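Long-range contacts in extracellular solute-binding protein (Bordetella parapertussis, PDB 3PU5), which probably binds a small solute, perhaps a polyamine, outside the cytoplasmic membrane and delivers it to an uptake transporter: residues A[148-153]-A[314-319]; A[143-148]-A[182-187]; A[116-121]-A[225-230]. One frame throughout, in Å; residues are numbered along the deposited sequence.

Interaction 1. Residues A[148-153]-A[314-319]; sequences NNLSSN and ALLDLW
Leu150 lies over the indole of Trp319 and reaches on between two leucines, Leu315 and Leu316, of the helix that carries Trp319. Leu150 CB sits on one face of the six-membered ring of Trp319, 3.5 Å from the ring centroid and 11° off the ring normal, a CH-pi contact; the nearest ring atom is Trp319 CE3. From there Leu150 CG, anti to the backbone N (chi1 -174°), meets the CD2 methyl of Leu316 at 3.8 Å. The two branches then part. Leu150 CD2 does most of the touching: it lies 3.6 Å from Leu315 CG and 3.7 Å from Leu316 CD2, and it also rests against Trp319 CB. Leu150 CD1 makes a looser contact, 4.2 Å from Leu315 CD2. The Trp319 ring extends past Leu150 as far as the backbone, where Trp319 CH2 comes within 3.5 Å of Asn148 O, while Asn149 ND2 stands 3.7 Å from Trp319 CZ2 with amide and ring planes 66° apart. Contact across these segments is therefore largely apolar, with the indole spread along the chain from Asn148 to Leu150. The loop leaves strand 145-148 here, ahead of helix 156-167, and is covered by the C-terminal helix 305-322. Trp319 also meets Leu160 of helix 156-167 and Leu181 of helix 174-184, and its ring stands edge-to-face with that of Phe191 on strand 188-192.

Interaction 2. Residues A[143-148]-A[182-187]; sequences KQVFFN and ERMKPH
Lys143 lays its side chain over the backbone of the 3-10 turn 185-187, Lys143 CG 3.6 Å from Pro186 O and 3.7 Å from His187 O. The chain is extended as far as CE and then bends at chi4 (73°), which turns Lys143 NZ to Pro186 O for a hydrogen bond of 3.1 Å. The ammonium approaches from above the carbonyl plane, 54° out of it, and has a second acceptor in Ile188 O. His187 O is met by backbone: Lys143 CA makes a CA-H...O contact with it, and Val145 N gives it a weak hydrogen bond of 3.3 Å. This pairing lies where parallel strands 145-148 and 188-192 come together, continued by a backbone hydrogen bond between Val145 and Phe189; helices 156-167 and 174-184 lie in the connection, a crossover of the beta-alpha-beta kind with two helices. The His187 imidazole has Pro186 CB over the centre of one face, and ND1 gives a weak hydrogen bond to Met184 O, which also accepts His187 N. Val145 CB lies 3.5 Å from His187 O, while Val145 CG1 has a looser apolar contact, 4.4 Å, with CE of selenomethionine Met184, which also packs on Phe132 and Phe163.

Interaction 3. Residues A[116-121]-A[225-230]; sequences AYRPDK and KGMVKW
Tyr117 and Lys229 form the antiparallel hydrogen-bonded pair where strands 111-117 and 229-231 meet in the antiparallel sheet, each backbone N giving a 3.0 Å bond to the other's O. Their side chains share one face of the sheet, while Ala116 and Trp230, the adjoining non-hydrogen-bonded pair, lie on the other; Ala116 and Val228 pack against Leu202 of helix 197-204. With chi1 at 75°, Tyr117 CG takes the crowded position between the backbone N and the carbonyl carbon, and the side chain crosses that of Lys229 at a slant, Tyr117 CE1 3.9 Å from Lys229 CB. Further along that lysine, Lys229 CG meets Pro119 CG at 4.0 Å, the two side chains crossing at about a right angle. Next to this the contact is built round Arg118. Its chain bends at chi3 (69°) and runs alongside that of selenomethionine Met227, both pointing the same way, with the selenium 3.9 Å from Arg118 NH2. The guanidinium edge grips Asp120 side-on: Arg118 NE bonds Asp120 OD2, and Arg118 NH1 forms a salt bridge of 2.8 Å with Asp120 OD1. Both bonds are almost straight and meet the carboxylate on its syn side, in the plane of the guanidinium; Arg118 NH2 is bound to Leu202 O. A water joins the backbones, accepting from Asp120 N and donating to Met227 O, which also has Pro119 CD 3.1 Å away. Beyond Tyr117 the strand pairing thus gives way to side-chain and water-mediated contacts. There the three bonded nitrogens of Arg118 hold its flat guanidinium in a fixed orientation, with Met227 CG over one face, offset toward the rim. The paired carboxylate probably offsets much of the arginine's charge.

In the fold
From the N terminus, the chain first reaches 116-121, at the end of strand 111-117, and interaction 3 closes a long loop when strand 229-231 returns to pair with it. Interaction 2 is nested within that loop: 143-148 meets 182-187 after helix 156-167, at the end of helix 174-184. Interaction 1 begins in the same strand region, sharing Asn148, but finds its partner near the C terminus, so it crosses both others. Interactions 2 and 3 touch where Gln144 OE1 packs on Lys121 CD, whereas interactions 1 and 3 lie with centres about 27 Å apart. Interaction 3 stays within the antiparallel sheet, while interactions 2 and 1 tie strand 145-148 and its following loop to helix 174-184 and helix 305-322.

Interaction 1. Residues A[148-153]-A[314-319]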
loop_
_atom_site.group_PDB
_atom_site.type_symbol
_atom_site.label_atom_id
_atom_site.label_comp_id
_atom_site.label_asym_id
_atom_site.label_seq_id
_atom_site.Cartn_x
_atom_site.Cartn_y
_atom_site.Cartn_z
ATOM N N ASN A 148 5.901 -2.246 -13.874
ATOM C CA ASN A 148 6.453 -2.904 -12.683
ATOM C C ASN A 148 7.088 -4.262 -13.003
ATOM O O ASN A 148 6.438 -5.126 -13.603
ATOM C CB ASN A 148 5.349 -3.161 -11.637
ATOM C CG ASN A 148 4.430 -1.968 -11.413
ATOM O OD1 ASN A 148 4.179 -1.576 -10.266
ATOM N ND2 ASN A 148 3.885 -1.416 -12.494
ATOM N N ASN A 149 8.332 -4.473 -12.590
ATOM C CA ASN A 149 8.914 -5.809 -12.700
ATOM C C ASN A 149 8.276 -6.751 -11.691
ATOM O O ASN A 149 8.302 -6.469 -10.493
ATOM C CB ASN A 149 10.424 -5.787 -12.484
ATOM C CG ASN A 149 11.058 -7.147 -12.736
ATOM O OD1 ASN A 149 11.859 -7.631 -11.946
ATOM N ND2 ASN A 149 10.676 -7.773 -13.834
ATOM N N LEU A 150 7.710 -7.862 -12.163
ATOM C CA LEU A 150 7.021 -8.799 -11.262
ATOM C C LEU A 150 7.898 -9.267 -10.088
ATOM O O LEU A 150 7.457 -9.284 -8.937
ATOM C CB LEU A 150 6.444 -10.002 -12.022
ATOM C CG LEU A 150 5.586 -10.914 -11.137
ATOM C CD1 LEU A 150 4.546 -10.086 -10.403
ATOM C CD2 LEU A 150 4.922 -12.046 -11.912
ATOM N N SER A 151 9.147 -9.615 -10.374
ATOM C CA SER A 151 10.047 -10.165 -9.359
ATOM C C SER A 151 10.614 -9.161 -8.359
ATOM O O SER A 151 11.423 -9.536 -7.513
ATOM C CB SER A 151 11.230 -10.864 -10.039
ATOM O OG SER A 151 10.764 -11.838 -10.952
ATOM N N SER A 152 10.216 -7.897 -8.438
ATOM C CA SER A 152 10.910 -6.880 -7.657
ATOM C C SER A 152 10.164 -6.361 -6.425
ATOM O O SER A 152 10.614 -5.423 -5.771
ATOM C CB SER A 152 11.333 -5.720 -8.560
ATOM O OG SER A 152 12.301 -6.151 -9.501
ATOM N N ASN A 153 9.037 -6.979 -6.103
ATOM C CA ASN A 153 8.226 -6.534 -4.975
ATOM C C ASN A 153 7.900 -5.038 -5.052
ATOM O O ASN A 153 8.055 -4.294 -4.067
ATOM C CB ASN A 153 8.897 -6.870 -3.629
ATOM C CG ASN A 153 7.990 -6.576 -2.437
ATOM O OD1 ASN A 153 6.901 -7.151 -2.308
ATOM N ND2 ASN A 153 8.429 -5.663 -1.568
ATOM N N ALA A 314 2.561 -19.552 -9.945
ATOM C CA ALA A 314 2.036 -19.699 -11.298
ATOM C C ALA A 314 2.192 -18.415 -12.110
ATOM O O ALA A 314 2.555 -18.458 -13.284
ATOM C CB ALA A 314 0.585 -20.130 -11.265
ATOM N N LEU A 315 1.899 -17.275 -11.494
ATOM C CA LEU A 315 2.036 -15.983 -12.171
ATOM C C LEU A 315 3.470 -15.767 -12.655
ATOM O O LEU A 315 3.698 -15.368 -13.798
ATOM C CB LEU A 315 1.607 -14.841 -11.237
ATOM C CG LEU A 315 1.544 -13.420 -11.814
ATOM C CD1 LEU A 315 0.648 -13.350 -13.057
ATOM C CD2 LEU A 315 1.078 -12.429 -10.744
ATOM N N LEU A 316 4.432 -16.032 -11.779
ATOM C CA LEU A 316 5.851 -15.922 -12.115
ATOM C C LEU A 316 6.223 -16.826 -13.287
ATOM O O LEU A 316 6.947 -16.418 -14.195
ATOM C CB LEU A 316 6.709 -16.284 -10.902
ATOM C CG LEU A 316 6.635 -15.320 -9.724
ATOM C CD1 LEU A 316 7.125 -15.986 -8.453
ATOM C CD2 LEU A 316 7.439 -14.062 -10.025
ATOM N N ASP A 317 5.730 -18.063 -13.243
ATOM C CA ASP A 317 5.946 -19.034 -14.314
ATOM C C ASP A 317 5.460 -18.488 -15.660
ATOM O O ASP A 317 6.204 -18.484 -16.641
ATOM C CB ASP A 317 5.219 -20.347 -14.003
ATOM C CG ASP A 317 5.948 -21.190 -12.963
ATOM O OD1 ASP A 317 7.131 -20.898 -12.667
ATOM O OD2 ASP A 317 5.340 -22.159 -12.448
ATOM N N LEU A 318 4.210 -18.034 -15.698
ATOM C CA LEU A 318 3.630 -17.449 -16.911
ATOM C C LEU A 318 4.435 -16.243 -17.378
ATOM O O LEU A 318 4.673 -16.066 -18.578
ATOM C CB LEU A 318 2.185 -17.025 -16.667
ATOM C CG LEU A 318 1.098 -18.086 -16.804
ATOM C CD1 LEU A 318 -0.258 -17.423 -16.733
ATOM C CD2 LEU A 318 1.252 -18.845 -18.119
ATOM N N TRP A 319 4.838 -15.410 -16.423
ATOM C CA TRP A 319 5.678 -14.253 -16.712
ATOM C C TRP A 319 6.963 -14.712 -17.400
ATOM O O TRP A 319 7.276 -14.268 -18.501
ATOM C CB TRP A 319 5.982 -13.483 -15.421
ATOM C CG TRP A 319 6.874 -12.268 -15.557
ATOM C CD1 TRP A 319 8.231 -12.263 -15.725
ATOM C CD2 TRP A 319 6.477 -10.888 -15.482
ATOM N NE1 TRP A 319 8.699 -10.973 -15.782
ATOM C CE2 TRP A 319 7.644 -10.108 -15.634
ATOM C CE3 TRP A 319 5.250 -10.237 -15.319
ATOM C CZ2 TRP A 319 7.622 -8.708 -15.617
ATOM C CZ3 TRP A 319 5.228 -8.848 -15.301
ATOM C CH2 TRP A 319 6.406 -8.100 -15.447
#

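Interaction 2. Residues A[143-148]-A[182-187]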
loop_
_atom_site.group_PDB
_atom_site.type_symbol
_atom_site.label_atom_id
_atom_site.label_comp_id
_atom_site.label_asym_id
_atom_site.label_seq_id
_atom_site.Cartn_x
_atom_site.Cartn_y
_atom_site.Cartn_z
ATOM N N LYS A 143 7.755 3.541 -27.878
ATOM C CA LYS A 143 8.341 2.578 -26.958
ATOM C C LYS A 143 8.775 3.277 -25.673
ATOM O O LYS A 143 9.887 3.086 -25.185
ATOM C CB LYS A 143 9.516 1.843 -27.615
ATOM C CG LYS A 143 9.894 0.536 -26.918
ATOM C CD LYS A 143 11.013 -0.180 -27.668
ATOM C CE LYS A 143 11.733 -1.157 -26.760
ATOM N NZ LYS A 143 10.922 -2.368 -26.462
ATOM N N GLN A 144 7.881 4.082 -25.112
ATOM C CA GLN A 144 8.230 4.921 -23.972
ATOM C C GLN A 144 7.405 4.591 -22.736
ATOM O O GLN A 144 7.248 5.413 -21.831
ATOM C CB GLN A 144 8.094 6.388 -24.364
ATOM C CG GLN A 144 9.028 6.734 -25.531
ATOM C CD GLN A 144 8.678 8.041 -26.214
ATOM O OE1 GLN A 144 8.389 9.038 -25.560
ATOM N NE2 GLN A 144 8.725 8.043 -27.544
ATOM N N VAL A 145 6.899 3.363 -22.710
ATOM C CA VAL A 145 6.121 2.876 -21.584
ATOM C C VAL A 145 7.020 2.065 -20.647
ATOM O O VAL A 145 7.905 1.342 -21.107
ATOM C CB VAL A 145 4.936 2.031 -22.097
ATOM C CG1 VAL A 145 4.080 1.562 -20.937
ATOM C CG2 VAL A 145 4.106 2.858 -23.103
ATOM N N PHE A 146 6.839 2.242 -19.339
ATOM C CA PHE A 146 7.530 1.419 -18.342
ATOM C C PHE A 146 6.487 0.636 -17.543
ATOM O O PHE A 146 5.310 0.982 -17.577
ATOM C CB PHE A 146 8.456 2.254 -17.438
ATOM C CG PHE A 146 7.772 3.417 -16.747
ATOM C CD1 PHE A 146 7.044 3.219 -15.576
ATOM C CD2 PHE A 146 7.860 4.708 -17.266
ATOM C CE1 PHE A 146 6.405 4.291 -14.938
ATOM C CE2 PHE A 146 7.227 5.782 -16.639
ATOM C CZ PHE A 146 6.502 5.577 -15.472
ATOM N N PHE A 147 6.901 -0.425 -16.849
ATOM C CA PHE A 147 5.956 -1.266 -16.113
ATOM C C PHE A 147 6.649 -1.962 -14.939
ATOM O O PHE A 147 7.840 -2.229 -15.001
ATOM C CB PHE A 147 5.334 -2.317 -17.046
ATOM C CG PHE A 147 4.144 -3.025 -16.456
ATOM C CD1 PHE A 147 4.310 -4.175 -15.698
ATOM C CD2 PHE A 147 2.853 -2.524 -16.642
ATOM C CE1 PHE A 147 3.214 -4.820 -15.131
ATOM C CE2 PHE A 147 1.746 -3.166 -16.080
ATOM C CZ PHE A 147 1.929 -4.319 -15.328
ATOM N N ASN A 148 5.901 -2.246 -13.874
ATOM C CA ASN A 148 6.453 -2.904 -12.683
ATOM C C ASN A 148 7.088 -4.262 -13.003
ATOM O O ASN A 148 6.438 -5.126 -13.603
ATOM C CB ASN A 148 5.349 -3.161 -11.637
ATOM C CG ASN A 148 4.430 -1.968 -11.413
ATOM O OD1 ASN A 148 4.179 -1.576 -10.266
ATOM N ND2 ASN A 148 3.885 -1.416 -12.494
ATOM N N GLU A 182 1.430 -9.017 -22.323
ATOM C CA GLU A 182 2.117 -9.542 -23.494
ATOM C C GLU A 182 1.803 -8.689 -24.724
ATOM O O GLU A 182 2.653 -8.506 -25.585
ATOM C CB GLU A 182 1.730 -11.002 -23.736
ATOM C CG GLU A 182 2.528 -11.661 -24.836
ATOM C CD GLU A 182 2.330 -13.165 -24.879
ATOM O OE1 GLU A 182 1.281 -13.646 -24.399
ATOM O OE2 GLU A 182 3.227 -13.865 -25.391
ATOM N N ARG A 183 0.580 -8.170 -24.790
ATOM C CA ARG A 183 0.176 -7.240 -25.853
ATOM C C ARG A 183 0.966 -5.931 -25.782
ATOM O O ARG A 183 1.254 -5.297 -26.801
ATOM C CB ARG A 183 -1.328 -6.937 -25.748
ATOM C CG ARG A 183 -2.255 -8.132 -26.054
ATOM C CD ARG A 183 -3.706 -7.804 -25.711
ATOM N NE ARG A 183 -4.198 -6.719 -26.549
ATOM C CZ ARG A 183 -5.012 -5.756 -26.136
ATOM N NH1 ARG A 183 -5.439 -5.721 -24.875
ATOM N NH2 ARG A 183 -5.390 -4.817 -26.990
HETATM N N MSE A 184 1.321 -5.524 -24.569
HETATM C CA MSE A 184 1.999 -4.247 -24.363
HETATM C C MSE A 184 3.510 -4.379 -24.484
HETATM O O MSE A 184 4.212 -3.388 -24.718
HETATM C CB MSE A 184 1.663 -3.682 -22.983
HETATM C CG MSE A 184 0.178 -3.490 -22.728
HETATM SE SE MSE A 184 -0.124 -3.125 -20.816
HETATM C CE MSE A 184 0.968 -1.531 -20.638
ATOM N N LYS A 185 4.001 -5.607 -24.329
ATOM C CA LYS A 185 5.439 -5.868 -24.208
ATOM C C LYS A 185 6.356 -5.162 -25.234
ATOM O O LYS A 185 7.429 -4.681 -24.869
ATOM C CB LYS A 185 5.720 -7.381 -24.185
ATOM C CG LYS A 185 7.173 -7.718 -23.862
ATOM C CD LYS A 185 7.414 -9.216 -23.707
ATOM C CE LYS A 185 7.195 -9.962 -25.014
ATOM N NZ LYS A 185 7.493 -11.419 -24.859
ATOM N N PRO A 186 5.946 -5.107 -26.514
ATOM C CA PRO A 186 6.796 -4.470 -27.530
ATOM C C PRO A 186 7.082 -2.997 -27.261
ATOM O O PRO A 186 8.081 -2.468 -27.760
ATOM C CB PRO A 186 5.961 -4.589 -28.814
ATOM C CG PRO A 186 5.065 -5.756 -28.577
ATOM C CD PRO A 186 4.756 -5.737 -27.104
ATOM N N HIS A 187 6.206 -2.351 -26.492
ATOM C CA HIS A 187 6.256 -0.913 -26.287
ATOM C C HIS A 187 6.834 -0.540 -24.939
ATOM O O HIS A 187 6.935 0.632 -24.619
ATOM C CB HIS A 187 4.860 -0.344 -26.441
ATOM C CG HIS A 187 4.156 -0.872 -27.645
ATOM N ND1 HIS A 187 3.221 -1.882 -27.579
ATOM C CD2 HIS A 187 4.310 -0.585 -28.960
ATOM C CE1 HIS A 187 2.805 -2.174 -28.800
ATOM N NE2 HIS A 187 3.444 -1.393 -29.654
#

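Interaction 3. Residues A[116-121]-A[225-230]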
loop_
_atom_site.group_PDB
_atom_site.type_symbol
_atom_site.label_atom_id
_atom_site.label_comp_id
_atom_site.label_asym_id
_atom_site.label_seq_id
_atom_site.Cartn_x
_atom_site.Cartn_y
_atom_site.Cartn_z
ATOM N N ALA A 116 1.082 7.192 -14.002
ATOM C CA ALA A 116 1.872 8.419 -13.990
ATOM C C ALA A 116 2.382 8.747 -15.391
ATOM O O ALA A 116 2.752 7.848 -16.145
ATOM C CB ALA A 116 3.033 8.295 -13.000
ATOM N N TYR A 117 2.410 10.028 -15.742
ATOM C CA TYR A 117 2.773 10.411 -17.105
ATOM C C TYR A 117 3.347 11.837 -17.210
ATOM O O TYR A 117 3.273 12.626 -16.269
ATOM C CB TYR A 117 1.561 10.260 -18.038
ATOM C CG TYR A 117 0.519 11.355 -17.860
ATOM C CD1 TYR A 117 -0.447 11.277 -16.858
ATOM C CD2 TYR A 117 0.513 12.471 -18.688
ATOM C CE1 TYR A 117 -1.393 12.294 -16.684
ATOM C CE2 TYR A 117 -0.417 13.489 -18.523
ATOM C CZ TYR A 117 -1.364 13.395 -17.528
ATOM O OH TYR A 117 -2.282 14.408 -17.392
ATOM N N ARG A 118 3.924 12.142 -18.370
ATOM C CA ARG A 118 4.413 13.479 -18.689
ATOM C C ARG A 118 3.411 14.184 -19.593
ATOM O O ARG A 118 3.205 13.768 -20.734
ATOM C CB ARG A 118 5.749 13.388 -19.423
ATOM C CG ARG A 118 6.949 13.121 -18.539
ATOM C CD ARG A 118 8.228 13.201 -19.356
ATOM N NE ARG A 118 8.514 14.564 -19.805
ATOM C CZ ARG A 118 9.541 15.292 -19.375
ATOM N NH1 ARG A 118 9.725 16.525 -19.836
ATOM N NH2 ARG A 118 10.391 14.779 -18.493
ATOM N N PRO A 119 2.769 15.250 -19.092
ATOM C CA PRO A 119 1.790 15.949 -19.935
ATOM C C PRO A 119 2.394 16.446 -21.252
ATOM O O PRO A 119 1.674 16.571 -22.239
ATOM C CB PRO A 119 1.363 17.139 -19.068
ATOM C CG PRO A 119 1.591 16.661 -17.639
ATOM C CD PRO A 119 2.812 15.777 -17.714
ATOM N N ASP A 120 3.697 16.714 -21.278
ATOM C CA ASP A 120 4.313 17.237 -22.496
ATOM C C ASP A 120 4.528 16.153 -23.550
ATOM O O ASP A 120 4.895 16.439 -24.690
ATOM C CB ASP A 120 5.606 18.016 -22.198
ATOM C CG ASP A 120 6.782 17.120 -21.853
ATOM O OD1 ASP A 120 7.895 17.669 -21.688
ATOM O OD2 ASP A 120 6.613 15.886 -21.742
ATOM N N LYS A 121 4.268 14.908 -23.170
ATOM C CA LYS A 121 4.358 13.806 -24.112
ATOM C C LYS A 121 2.970 13.278 -24.432
ATOM O O LYS A 121 2.720 12.759 -25.521
ATOM C CB LYS A 121 5.244 12.702 -23.537
ATOM C CG LYS A 121 6.725 12.893 -23.866
ATOM C CD LYS A 121 7.127 11.983 -25.025
ATOM C CE LYS A 121 8.074 12.661 -26.012
ATOM N NZ LYS A 121 7.323 13.413 -27.077
ATOM N N LYS A 225 6.726 21.657 -10.579
ATOM C CA LYS A 225 5.716 22.560 -11.116
ATOM C C LYS A 225 4.916 21.952 -12.276
ATOM O O LYS A 225 4.672 22.605 -13.293
ATOM C CB LYS A 225 6.340 23.917 -11.480
ATOM C CG LYS A 225 6.717 24.745 -10.234
ATOM C CD LYS A 225 7.356 26.096 -10.572
ATOM C CE LYS A 225 6.389 27.027 -11.312
ATOM N NZ LYS A 225 5.225 27.468 -10.484
ATOM N N GLY A 226 4.517 20.691 -12.102
ATOM C CA GLY A 226 3.573 20.040 -12.996
ATOM C C GLY A 226 4.142 19.208 -14.133
ATOM O O GLY A 226 3.401 18.796 -15.023
HETATM N N MSE A 227 5.444 18.936 -14.115
HETATM C CA MSE A 227 6.068 18.220 -15.231
HETATM C C MSE A 227 5.591 16.761 -15.312
HETATM O O MSE A 227 5.593 16.141 -16.387
HETATM C CB MSE A 227 7.588 18.277 -15.098
HETATM C CG MSE A 227 8.359 18.119 -16.390
HETATM SE SE MSE A 227 10.267 17.824 -16.002
HETATM C CE MSE A 227 10.581 19.249 -14.749
ATOM N N VAL A 228 5.196 16.213 -14.166
ATOM C CA VAL A 228 4.600 14.881 -14.136
ATOM C C VAL A 228 3.248 14.958 -13.443
ATOM O O VAL A 228 3.025 15.836 -12.606
ATOM C CB VAL A 228 5.490 13.859 -13.404
ATOM C CG1 VAL A 228 6.812 13.706 -14.122
ATOM C CG2 VAL A 228 5.699 14.279 -11.956
ATOM N N LYS A 229 2.342 14.058 -13.813
ATOM C CA LYS A 229 1.028 14.022 -13.201
ATOM C C LYS A 229 0.608 12.577 -12.984
ATOM O O LYS A 229 1.184 11.654 -13.580
ATOM C CB LYS A 229 -0.001 14.763 -14.059
ATOM C CG LYS A 229 0.078 16.278 -13.937
ATOM C CD LYS A 229 -1.224 16.928 -14.369
ATOM C CE LYS A 229 -1.223 18.425 -14.091
ATOM N NZ LYS A 229 -0.108 19.131 -14.781
ATOM N N TRP A 230 -0.392 12.394 -12.126
ATOM C CA TRP A 230 -0.870 11.070 -11.743
ATOM C C TRP A 230 -2.335 10.945 -12.111
ATOM O O TRP A 230 -3.111 11.884 -11.913
ATOM C CB TRP A 230 -0.711 10.872 -10.237
ATOM C CG TRP A 230 -1.008 9.479 -9.745
ATOM C CD1 TRP A 230 -0.189 8.395 -9.811
ATOM C CD2 TRP A 230 -2.209 9.037 -9.091
ATOM N NE1 TRP A 230 -0.798 7.301 -9.239
ATOM C CE2 TRP A 230 -2.041 7.669 -8.791
ATOM C CE3 TRP A 230 -3.410 9.665 -8.733
ATOM C CZ2 TRP A 230 -3.031 6.914 -8.148
ATOM C CZ3 TRP A 230 -4.394 8.912 -8.094
ATOM C CH2 TRP A 230 -4.194 7.548 -7.810
HETATM O O HOH W 1 5.630 17.132 -18.936
#